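Local coordinates for protein lectin 2 (Agrocybe aegerita, PDB 4TQM) that probably recognises glycans, binding N-acetylglucosamine and galactose units in pockets spaced around the rim of a seven-bladed beta-propeller, at residues M99-F104 against L140-N145; K193-S198 against N215-A220; K359-S364 against N380-S385. The protein carries 1 engineered substitution. One frame throughout, in Å; residues are numbered along the deposited sequence.

Contact 1. Residues M99-F104 against L140-N145. With NAG (2-acetamido-2-deoxy-beta-D-glucopyranose), chain C.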
loop_
_atom_site.group_PDB
_atom_site.type_symbol
_atom_site.label_atom_id
_atom_site.label_comp_id
_atom_site.label_asym_id
_atom_site.label_seq_id
_atom_site.Cartn_x
_atom_site.Cartn_y
_atom_site.Cartn_z
ATOM N N MET A 99 8.623 -2.512 22.759
ATOM C CA MET A 99 9.568 -2.921 21.726
ATOM C C MET A 99 9.578 -4.435 21.624
ATOM O O MET A 99 10.004 -5.123 22.551
ATOM C CB MET A 99 10.986 -2.429 21.996
ATOM C CG MET A 99 11.981 -3.038 21.004
ATOM S SD MET A 99 13.695 -2.612 21.302
ATOM C CE MET A 99 13.602 -0.847 21.086
ATOM N N VAL A 100 9.122 -4.948 20.488
ATOM C CA VAL A 100 8.916 -6.381 20.339
ATOM C C VAL A 100 10.135 -7.096 19.765
ATOM O O VAL A 100 10.269 -8.312 19.903
ATOM C CB VAL A 100 7.667 -6.673 19.490
ATOM C CG1 VAL A 100 6.428 -6.150 20.197
ATOM C CG2 VAL A 100 7.797 -6.043 18.111
ATOM N N ILE A 101 11.026 -6.337 19.135
ATOM C CA ILE A 101 12.248 -6.911 18.582
ATOM C C ILE A 101 13.316 -5.843 18.355
ATOM O O ILE A 101 13.026 -4.752 17.857
ATOM C CB ILE A 101 11.967 -7.696 17.266
ATOM C CG1 ILE A 101 13.240 -8.371 16.748
ATOM C CG2 ILE A 101 11.359 -6.789 16.206
ATOM C CD1 ILE A 101 13.034 -9.133 15.455
ATOM N N ALA A 102 14.550 -6.161 18.739
ATOM C CA ALA A 102 15.680 -5.259 18.533
ATOM C C ALA A 102 16.325 -5.475 17.163
ATOM O O ALA A 102 17.511 -5.808 17.068
ATOM C CB ALA A 102 16.706 -5.437 19.638
ATOM N N ASN A 103 15.538 -5.289 16.108
ATOM C CA ASN A 103 16.049 -5.367 14.739
ATOM C C ASN A 103 15.135 -4.578 13.802
ATOM O O ASN A 103 14.159 -3.972 14.255
ATOM C CB ASN A 103 16.177 -6.827 14.288
ATOM C CG ASN A 103 17.285 -7.031 13.262
ATOM O OD1 ASN A 103 17.462 -6.225 12.349
ATOM N ND2 ASN A 103 18.040 -8.114 13.415
ATOM N N PHE A 104 15.456 -4.576 12.509
ATOM C CA PHE A 104 14.696 -3.818 11.510
ATOM C C PHE A 104 14.637 -2.321 11.828
ATOM O O PHE A 104 13.691 -1.631 11.439
ATOM C CB PHE A 104 13.276 -4.380 11.343
ATOM C CG PHE A 104 13.236 -5.819 10.908
ATOM C CD1 PHE A 104 13.420 -6.160 9.575
ATOM C CD2 PHE A 104 13.004 -6.830 11.827
ATOM C CE1 PHE A 104 13.381 -7.483 9.169
ATOM C CE2 PHE A 104 12.963 -8.158 11.427
ATOM C CZ PHE A 104 13.154 -8.483 10.095
ATOM N N LEU A 140 14.750 -10.762 4.933
ATOM C CA LEU A 140 14.835 -11.119 6.345
ATOM C C LEU A 140 13.429 -11.246 6.906
ATOM O O LEU A 140 12.598 -10.366 6.699
ATOM C CB LEU A 140 15.571 -10.033 7.134
ATOM C CG LEU A 140 17.074 -9.764 7.000
ATOM C CD1 LEU A 140 17.893 -10.978 7.390
ATOM C CD2 LEU A 140 17.455 -9.269 5.611
ATOM N N VAL A 141 13.162 -12.330 7.625
ATOM C CA VAL A 141 11.836 -12.534 8.201
ATOM C C VAL A 141 11.905 -12.728 9.714
ATOM O O VAL A 141 12.737 -13.487 10.210
ATOM C CB VAL A 141 11.127 -13.751 7.561
ATOM C CG1 VAL A 141 9.801 -14.036 8.260
ATOM C CG2 VAL A 141 10.909 -13.521 6.076
ATOM N N SER A 142 11.041 -12.022 10.438
ATOM C CA SER A 142 10.818 -12.291 11.855
ATOM C C SER A 142 9.434 -12.895 12.048
ATOM O O SER A 142 8.415 -12.236 11.815
ATOM C CB SER A 142 10.944 -11.019 12.691
ATOM O OG SER A 142 10.541 -11.267 14.028
ATOM N N ARG A 143 9.406 -14.154 12.471
ATOM C CA ARG A 143 8.157 -14.879 12.659
ATOM C C ARG A 143 7.414 -14.430 13.918
ATOM O O ARG A 143 8.003 -14.302 14.995
ATOM C CB ARG A 143 8.421 -16.387 12.686
ATOM C CG ARG A 143 8.911 -16.942 11.345
ATOM C CD ARG A 143 9.600 -18.292 11.501
ATOM N NE ARG A 143 8.725 -19.298 12.097
ATOM C CZ ARG A 143 8.033 -20.195 11.401
ATOM N NH1 ARG A 143 8.115 -20.216 10.078
ATOM N NH2 ARG A 143 7.262 -21.074 12.030
ATOM N N ASN A 144 6.117 -14.181 13.761
ATOM C CA ASN A 144 5.258 -13.783 14.868
ATOM C C ASN A 144 4.788 -15.017 15.632
ATOM O O ASN A 144 3.944 -15.772 15.150
ATOM C CB ASN A 144 4.059 -12.992 14.335
ATOM C CG ASN A 144 3.277 -12.290 15.433
ATOM O OD1 ASN A 144 3.247 -12.737 16.579
ATOM N ND2 ASN A 144 2.630 -11.181 15.079
ATOM N N ASN A 145 5.341 -15.217 16.824
ATOM C CA ASN A 145 5.006 -16.383 17.630
ATOM C C ASN A 145 3.906 -16.103 18.653
ATOM O O ASN A 145 3.709 -16.876 19.593
ATOM C CB ASN A 145 6.258 -16.927 18.324
ATOM C CG ASN A 145 7.286 -17.455 17.339
ATOM O OD1 ASN A 145 6.939 -18.096 16.348
ATOM N ND2 ASN A 145 8.558 -17.180 17.604
HETATM C C1 NAG C . 22.158 -7.036 8.716
HETATM C C2 NAG C . 20.651 -6.808 8.696
HETATM C C3 NAG C . 20.083 -7.120 10.075
HETATM C C4 NAG C . 20.463 -8.544 10.464
HETATM C C5 NAG C . 21.975 -8.735 10.384
HETATM C C6 NAG C . 22.337 -10.192 10.661
HETATM C C7 NAG C . 19.976 -5.140 7.047
HETATM C C8 NAG C . 19.633 -3.701 6.795
HETATM N N2 NAG C . 20.350 -5.446 8.289
HETATM O O3 NAG C . 18.680 -6.975 10.079
HETATM O O4 NAG C . 20.010 -8.841 11.769
HETATM O O5 NAG C . 22.467 -8.360 9.111
HETATM O O6 NAG C . 23.730 -10.373 10.536
HETATM O O7 NAG C . 19.912 -5.961 6.129
#

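Contact 2. Residues K193-S198 against N215-A220. With NAG (2-acetamido-2-deoxy-beta-D-glucopyranose), chain E; NAG (2-acetamido-2-deoxy-beta-D-glucopyranose), chain D.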
loop_
_atom_site.group_PDB
_atom_site.type_symbol
_atom_site.label_atom_id
_atom_site.label_comp_id
_atom_site.label_asym_id
_atom_site.label_seq_id
_atom_site.Cartn_x
_atom_site.Cartn_y
_atom_site.Cartn_z
ATOM N N LYS A 193 15.688 -6.507 -15.966
ATOM C CA LYS A 193 15.314 -7.095 -17.244
ATOM C C LYS A 193 14.153 -8.079 -17.145
ATOM O O LYS A 193 13.643 -8.546 -18.169
ATOM C CB LYS A 193 16.531 -7.770 -17.887
ATOM C CG LYS A 193 17.633 -6.795 -18.276
ATOM C CD LYS A 193 18.865 -7.501 -18.838
ATOM C CE LYS A 193 18.643 -8.013 -20.257
ATOM N NZ LYS A 193 17.927 -9.321 -20.304
ATOM N N HIS A 194 13.735 -8.387 -15.919
ATOM C CA HIS A 194 12.689 -9.379 -15.702
ATOM C C HIS A 194 11.833 -9.056 -14.481
ATOM O O HIS A 194 12.332 -8.561 -13.469
ATOM C CB HIS A 194 13.295 -10.777 -15.503
ATOM C CG HIS A 194 14.308 -11.163 -16.537
ATOM N ND1 HIS A 194 13.962 -11.652 -17.777
ATOM C CD2 HIS A 194 15.664 -11.145 -16.506
ATOM C CE1 HIS A 194 15.057 -11.910 -18.471
ATOM N NE2 HIS A 194 16.104 -11.612 -17.720
ATOM N N VAL A 195 10.538 -9.331 -14.588
ATOM C CA VAL A 195 9.697 -9.458 -13.414
ATOM C C VAL A 195 9.918 -10.873 -12.902
ATOM O O VAL A 195 9.685 -11.856 -13.634
ATOM C CB VAL A 195 8.205 -9.255 -13.731
ATOM C CG1 VAL A 195 7.358 -9.583 -12.508
ATOM C CG2 VAL A 195 7.942 -7.828 -14.199
ATOM N N PHE A 196 10.396 -10.946 -11.658
ATOM C CA PHE A 196 10.707 -12.184 -10.960
ATOM C C PHE A 196 9.636 -12.474 -9.918
ATOM O O PHE A 196 9.007 -11.561 -9.387
ATOM C CB PHE A 196 12.035 -12.061 -10.200
ATOM C CG PHE A 196 13.239 -11.821 -11.068
ATOM C CD1 PHE A 196 13.989 -12.885 -11.542
ATOM C CD2 PHE A 196 13.649 -10.532 -11.371
ATOM C CE1 PHE A 196 15.111 -12.669 -12.326
ATOM C CE2 PHE A 196 14.766 -10.312 -12.156
ATOM C CZ PHE A 196 15.498 -11.383 -12.632
ATOM N N ILE A 197 9.447 -13.748 -9.604
ATOM C CA ILE A 197 8.637 -14.115 -8.455
ATOM C C ILE A 197 9.407 -15.087 -7.575
ATOM O O ILE A 197 10.245 -15.858 -8.055
ATOM C CB ILE A 197 7.291 -14.750 -8.861
ATOM C CG1 ILE A 197 7.528 -16.032 -9.653
ATOM C CG2 ILE A 197 6.441 -13.763 -9.656
ATOM C CD1 ILE A 197 6.282 -16.818 -9.907
ATOM N N SER A 198 9.135 -15.029 -6.278
ATOM C CA SER A 198 9.686 -15.990 -5.337
ATOM C C SER A 198 8.541 -16.582 -4.532
ATOM O O SER A 198 7.809 -15.859 -3.846
ATOM C CB SER A 198 10.708 -15.331 -4.414
ATOM O OG SER A 198 11.170 -16.251 -3.440
ATOM N N ASN A 215 9.237 -7.833 -19.245
ATOM C CA ASN A 215 8.555 -6.566 -19.473
ATOM C C ASN A 215 8.346 -5.892 -18.120
ATOM O O ASN A 215 8.750 -6.439 -17.093
ATOM C CB ASN A 215 7.208 -6.815 -20.158
ATOM C CG ASN A 215 6.864 -5.754 -21.189
ATOM O OD1 ASN A 215 6.967 -4.554 -20.930
ATOM N ND2 ASN A 215 6.455 -6.196 -22.373
ATOM N N PHE A 216 7.721 -4.714 -18.128
ATOM C CA PHE A 216 7.424 -3.954 -16.902
ATOM C C PHE A 216 8.656 -3.501 -16.120
ATOM O O PHE A 216 8.558 -3.183 -14.932
ATOM C CB PHE A 216 6.496 -4.739 -15.962
ATOM C CG PHE A 216 5.110 -4.942 -16.499
ATOM C CD1 PHE A 216 4.286 -3.859 -16.761
ATOM C CD2 PHE A 216 4.623 -6.221 -16.724
ATOM C CE1 PHE A 216 3.003 -4.046 -17.254
ATOM C CE2 PHE A 216 3.344 -6.413 -17.214
ATOM C CZ PHE A 216 2.532 -5.323 -17.477
ATOM N N CYS A 217 9.810 -3.461 -16.776
ATOM C CA CYS A 217 11.052 -3.155 -16.071
ATOM C C CYS A 217 11.851 -2.042 -16.732
ATOM O O CYS A 217 11.613 -1.689 -17.889
ATOM C CB CYS A 217 11.913 -4.413 -15.930
ATOM S SG CYS A 217 11.139 -5.719 -14.954
ATOM N N ILE A 218 12.807 -1.495 -15.990
ATOM C CA ILE A 218 13.593 -0.369 -16.477
ATOM C C ILE A 218 14.360 -0.695 -17.762
ATOM O O ILE A 218 14.488 0.155 -18.642
ATOM C CB ILE A 218 14.519 0.201 -15.370
ATOM C CG1 ILE A 218 15.150 1.524 -15.816
ATOM C CG2 ILE A 218 15.567 -0.827 -14.938
ATOM C CD1 ILE A 218 15.833 2.277 -14.697
ATOM N N ASP A 219 14.830 -1.934 -17.881
ATOM C CA ASP A 219 15.582 -2.359 -19.062
ATOM C C ASP A 219 14.816 -3.391 -19.888
ATOM O O ASP A 219 15.392 -4.091 -20.726
ATOM C CB ASP A 219 16.947 -2.914 -18.657
ATOM C CG ASP A 219 17.817 -1.879 -17.963
ATOM O OD1 ASP A 219 17.799 -0.699 -18.380
ATOM O OD2 ASP A 219 18.518 -2.247 -16.998
ATOM N N ALA A 220 13.514 -3.482 -19.643
ATOM C CA ALA A 220 12.633 -4.331 -20.436
ATOM C C ALA A 220 11.304 -3.616 -20.630
ATOM O O ALA A 220 10.357 -3.833 -19.875
ATOM C CB ALA A 220 12.418 -5.672 -19.752
HETATM C C1 NAG E . 6.280 0.090 -24.779
HETATM C C2 NAG E . 5.921 -0.375 -23.370
HETATM C C3 NAG E . 6.291 -1.846 -23.199
HETATM C C4 NAG E . 5.691 -2.689 -24.323
HETATM C C5 NAG E . 5.997 -2.097 -25.694
HETATM C C6 NAG E . 5.228 -2.841 -26.784
HETATM C C7 NAG E . 5.962 1.393 -21.694
HETATM C C8 NAG E . 6.702 1.997 -20.537
HETATM N N2 NAG E . 6.601 0.449 -22.387
HETATM O O3 NAG E . 5.814 -2.316 -21.958
HETATM O O4 NAG E . 6.203 -4.004 -24.263
HETATM O O5 NAG E . 5.638 -0.732 -25.739
HETATM O O6 NAG E . 5.475 -2.245 -28.038
HETATM O O7 NAG E . 4.825 1.779 -21.964
HETATM C C1 NAG D . 21.802 -2.170 -17.264
HETATM C C2 NAG D . 22.084 -3.394 -18.129
HETATM C C3 NAG D . 21.394 -4.611 -17.520
HETATM C C4 NAG D . 21.782 -4.764 -16.054
HETATM C C5 NAG D . 21.623 -3.452 -15.293
HETATM C C6 NAG D . 22.201 -3.574 -13.889
HETATM C C7 NAG D . 22.306 -2.413 -20.343
HETATM C C8 NAG D . 23.701 -2.861 -20.667
HETATM N N2 NAG D . 21.619 -3.161 -19.483
HETATM O O1 NAG D . 22.431 -1.024 -17.798
HETATM O O3 NAG D . 21.732 -5.791 -18.217
HETATM O O4 NAG D . 20.960 -5.744 -15.461
HETATM O O5 NAG D . 22.282 -2.396 -15.958
HETATM O O6 NAG D . 23.512 -4.086 -13.970
HETATM O O7 NAG D . 21.845 -1.389 -20.850
#

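Contact 3. Residues K359-S364 against N380-S385. With GAL (beta-D-galactopyranose), chain G; NAG (2-acetamido-2-deoxy-beta-D-glucopyranose), chain B.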
loop_
_atom_site.group_PDB
_atom_site.type_symbol
_atom_site.label_atom_id
_atom_site.label_comp_id
_atom_site.label_asym_id
_atom_site.label_seq_id
_atom_site.Cartn_x
_atom_site.Cartn_y
_atom_site.Cartn_z
ATOM N N LYS A 359 -7.285 22.175 3.710
ATOM C CA LYS A 359 -7.872 22.622 4.973
ATOM C C LYS A 359 -8.964 21.686 5.496
ATOM O O LYS A 359 -9.466 21.870 6.609
ATOM C CB LYS A 359 -8.426 24.043 4.844
ATOM C CG LYS A 359 -9.792 24.108 4.180
ATOM C CD LYS A 359 -10.396 25.502 4.270
ATOM C CE LYS A 359 -11.827 25.510 3.749
ATOM N NZ LYS A 359 -11.920 24.970 2.365
ATOM N N GLU A 360 -9.334 20.687 4.698
ATOM C CA GLU A 360 -10.305 19.690 5.150
ATOM C C GLU A 360 -10.164 18.340 4.448
ATOM O O GLU A 360 -9.739 18.260 3.292
ATOM C CB GLU A 360 -11.740 20.220 5.026
ATOM C CG GLU A 360 -12.150 20.637 3.623
ATOM C CD GLU A 360 -13.401 21.501 3.621
ATOM O OE1 GLU A 360 -14.103 21.540 2.588
ATOM O OE2 GLU A 360 -13.679 22.148 4.653
ATOM N N THR A 361 -10.511 17.280 5.172
ATOM C CA THR A 361 -10.555 15.937 4.613
ATOM C C THR A 361 -11.893 15.736 3.916
ATOM O O THR A 361 -12.945 15.743 4.556
ATOM C CB THR A 361 -10.374 14.864 5.702
ATOM O OG1 THR A 361 -9.099 15.035 6.334
ATOM C CG2 THR A 361 -10.450 13.470 5.098
ATOM N N LEU A 362 -11.838 15.563 2.599
ATOM C CA LEU A 362 -13.030 15.498 1.768
ATOM C C LEU A 362 -13.296 14.079 1.277
ATOM O O LEU A 362 -12.380 13.263 1.181
ATOM C CB LEU A 362 -12.883 16.448 0.578
ATOM C CG LEU A 362 -12.757 17.928 0.939
ATOM C CD1 LEU A 362 -12.123 18.714 -0.199
ATOM C CD2 LEU A 362 -14.120 18.500 1.287
ATOM N N VAL A 363 -14.552 13.795 0.953
ATOM C CA VAL A 363 -14.949 12.443 0.588
ATOM C C VAL A 363 -15.912 12.442 -0.597
ATOM O O VAL A 363 -16.627 13.414 -0.830
ATOM C CB VAL A 363 -15.604 11.725 1.791
ATOM C CG1 VAL A 363 -17.048 12.170 1.963
ATOM C CG2 VAL A 363 -15.537 10.225 1.618
ATOM N N SER A 364 -15.902 11.354 -1.361
ATOM C CA SER A 364 -16.893 11.130 -2.406
ATOM C C SER A 364 -17.277 9.658 -2.404
ATOM O O SER A 364 -16.418 8.781 -2.533
ATOM C CB SER A 364 -16.355 11.537 -3.778
ATOM O OG SER A 364 -17.320 11.290 -4.789
ATOM N N ASN A 380 -12.038 18.738 9.623
ATOM C CA ASN A 380 -10.960 19.677 9.352
ATOM C C ASN A 380 -9.615 19.038 9.665
ATOM O O ASN A 380 -8.572 19.496 9.193
ATOM C CB ASN A 380 -11.144 20.963 10.158
ATOM C CG ASN A 380 -12.309 21.796 9.664
ATOM O OD1 ASN A 380 -12.640 21.778 8.478
ATOM N ND2 ASN A 380 -12.938 22.534 10.571
ATOM N N ASP A 381 -9.650 17.972 10.460
ATOM C CA ASP A 381 -8.433 17.282 10.869
ATOM C C ASP A 381 -7.827 16.481 9.712
ATOM O O ASP A 381 -8.508 16.190 8.726
ATOM C CB ASP A 381 -8.707 16.375 12.073
ATOM C CG ASP A 381 -9.295 17.134 13.258
ATOM O OD1 ASP A 381 -9.261 18.384 13.246
ATOM O OD2 ASP A 381 -9.788 16.484 14.205
ATOM N N PHE A 382 -6.541 16.155 9.846
ATOM C CA PHE A 382 -5.769 15.398 8.849
ATOM C C PHE A 382 -5.435 16.193 7.580
ATOM O O PHE A 382 -4.766 15.683 6.679
ATOM C CB PHE A 382 -6.445 14.065 8.489
ATOM C CG PHE A 382 -6.775 13.202 9.678
ATOM C CD1 PHE A 382 -5.776 12.540 10.371
ATOM C CD2 PHE A 382 -8.089 13.036 10.083
ATOM C CE1 PHE A 382 -6.079 11.742 11.456
ATOM C CE2 PHE A 382 -8.399 12.238 11.170
ATOM C CZ PHE A 382 -7.393 11.589 11.857
ATOM N N SER A 383 -5.892 17.440 7.511
ATOM C CA SER A 383 -5.574 18.309 6.383
ATOM C C SER A 383 -4.225 18.996 6.584
ATOM O O SER A 383 -3.761 19.133 7.718
ATOM C CB SER A 383 -6.667 19.358 6.190
ATOM O OG SER A 383 -6.798 20.184 7.336
ATOM N N PHE A 384 -3.609 19.420 5.480
ATOM C CA PHE A 384 -2.284 20.044 5.494
ATOM C C PHE A 384 -2.157 21.147 6.543
ATOM O O PHE A 384 -1.233 21.125 7.358
ATOM C CB PHE A 384 -1.935 20.595 4.108
ATOM C CG PHE A 384 -0.529 21.113 3.997
ATOM C CD1 PHE A 384 0.537 20.237 3.860
ATOM C CD2 PHE A 384 -0.274 22.475 4.021
ATOM C CE1 PHE A 384 1.832 20.709 3.754
ATOM C CE2 PHE A 384 1.021 22.955 3.915
ATOM C CZ PHE A 384 2.076 22.072 3.781
ATOM N N SER A 385 -3.087 22.100 6.504
ATOM C CA SER A 385 -3.215 23.147 7.525
ATOM C C SER A 385 -1.900 23.780 7.981
ATOM O O SER A 385 -1.489 23.606 9.130
ATOM C CB SER A 385 -3.975 22.612 8.743
ATOM O OG SER A 385 -5.304 22.256 8.404
HETATM C C1 GAL G . -6.795 26.271 -1.128
HETATM C C2 GAL G . -7.316 24.865 -1.383
HETATM C C3 GAL G . -8.831 24.809 -1.225
HETATM C C4 GAL G . -9.311 25.521 0.038
HETATM C C5 GAL G . -8.594 26.854 0.249
HETATM C C6 GAL G . -8.933 27.450 1.611
HETATM O O2 GAL G . -6.976 24.475 -2.694
HETATM O O3 GAL G . -9.218 23.458 -1.154
HETATM O O4 GAL G . -9.110 24.687 1.156
HETATM O O5 GAL G . -7.199 26.668 0.164
HETATM O O6 GAL G . -10.324 27.670 1.702
HETATM C C1 NAG B . -10.180 23.010 -2.140
HETATM C C2 NAG B . -10.085 21.497 -2.288
HETATM C C3 NAG B . -11.143 21.011 -3.272
HETATM C C4 NAG B . -12.516 21.505 -2.831
HETATM C C5 NAG B . -12.504 23.007 -2.557
HETATM C C6 NAG B . -13.844 23.468 -1.987
HETATM C C7 NAG B . -7.878 20.669 -1.790
HETATM C C8 NAG B . -6.480 20.406 -2.267
HETATM N N2 NAG B . -8.748 21.109 -2.694
HETATM O O3 NAG B . -11.143 19.602 -3.324
HETATM O O4 NAG B . -13.463 21.226 -3.836
HETATM O O5 NAG B . -11.464 23.352 -1.662
HETATM O O6 NAG B . -14.152 22.731 -0.824
HETATM O O7 NAG B . -8.181 20.485 -0.610
#

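Contact 1. Residues M99-F104 against L140-N145
At a seam between two successive blades of the beta-propeller, Ile101 and Phe104 lean across onto Leu140 and Ser142, and Asn103, just before Phe104, reaches a bound sugar. The Phe104 ring carries most of the contact. Its outer rim runs past the backbone of the facing strand: CE1 lies 3.9 Å from Leu140 O, an approach near the ring plane, and equally far from Leu140 CB, while CE2 comes within 3.7 Å of Ser142 CB at a slant. Ile101 adds the second touch. Its chain is fully stretched, with CG1 trans to the backbone N (chi1 -176°), which carries CD1 to 3.6 Å from Ser142 OG; that hydroxyl is hydrogen-bonded to Gly151 O.

No hydrogen bond joins the two segments, so the seam is a matter of shape. Beside the sugar, Asn103 OD1 accepts Phe104 N at 2.6 Å on an in-plane lone pair and also takes O3 of N-acetylglucosamine at 2.7 Å. The other arm of the amide, ND2, gives a nearly straight bond to sugar O4 (2.7 Å, 172°). Two adjacent sugar hydroxyls thus fix the amide's orientation, and Trp111 NE1 adds a weak bond to OD1.

Trp111 also meets the Phe104 ring, while Arg118 binds Phe104 O. Strand 98-101 is the outermost of its sheet and pairs with strand 82-85; strand 139-142 runs between strands 130-134 and 154-157, and Ile131 packs against Ile101, Phe104 and Ser142.

Contact 2. Residues K193-S198 against N215-A220
Val195 and Cys217 make the tight half of this contact, in which a strand and the loop that follows its neighbour fold back on one another. Val195 CG2 fits into the bend of the loop, 3.3 Å from Asn215 O and 3.8 Å from Phe216 CB, near the plane of the Phe216 ring at its edge. Cys217 SG lies anti to its own carbonyl carbon (chi1 -62°), a rotation that brings it to 3.4 Å from His194 O, just ahead of strand 195-198.

Further along, the packing thins toward the sugars. Ala220 CB still approaches Lys193 O at 3.5 Å, but Lys193 CG and Asp219 CB merely pass obliquely at 4.0 Å. Beyond them Lys193 CD and Asp219 OD2 border one N-acetylglucosamine, and Asp219 OD2 forms a salt bridge with Arg171. Asn215 serves a different N-acetylglucosamine: OD1 accepts its O3 at 2.7 Å and ND2 donates to its O4 at 163°. A type I turn from Cys217 to Ala220, with a G1 bulge, shapes the loop.

Strand 195-198 lies between strands 186-190 and 210-213. The loop leaves strand 210-213 for strand 230-233, and Phe216 touches both Phe190 of its own sheet and Ile243 of the next.

Contact 3. Residues K359-S364 against N380-S385
A single side-chain hydrogen bond spans this contact: Thr361 OG1 donates to Asp381 O at 2.7 Å, in the carbonyl plane and close to the line of the C=O (157°). It ties the start of a strand to a type II turn running from Asn380 to Ser383. The same OG1 stands near the plane of the Phe382 ring at its edge, 3.6 Å from Phe382 CB.

Two hydroxyls in series link the loop to itself: Ser385 OG donates to Ser383 OG, which in turn donates to Asn380 O at 2.7 Å. Ser383 is pressed against the other backbone as well, its CB 3.3 Å from Glu360 N. More loosely, Asn380 OD1 lies 3.9 Å from Glu360 CB, the amide and carboxylate planes almost parallel (10° apart).

The 359-364 side borders the glycan. Lys359 lays its chain along galactose, NZ bonding to galactose O4 at 3.1 Å and weakly to O6; Asp326, Trp333, Gln331 and Glu358 bind the attached N-acetylglucosamine. Trp389 meets the Phe382 ring, and Phe356 packs on both Thr361 and Phe382. Strand and following loop belong to a four-stranded antiparallel propeller blade, resembling the FG-GAP-like repeats elsewhere in the chain.

Overall arrangement
The three contacts follow one another along the chain and sample a ring of seven four-stranded antiparallel sheets. Contact 1 bridges sheets 60-101 and 117-157; contact 2 lies in sheet 173-213 and contact 3 in sheet 339-379, each setting an inner strand and the residues before it against the loop that leaves the sheet's last strand. Their centres stand about 30 Å (1 and 2), 35 Å (1 and 3) and 38 Å (2 and 3) apart; contacts 2 and 3 fall on opposite sides of the chain's centre. A phenylalanine meeting a tryptophan recurs in all three; in contacts 1 and 2 that tryptophan binds N-acetylglucosamine, whereas in contact 3 the sugar sits by segment 359-364, consistent with multivalent glycan recognition.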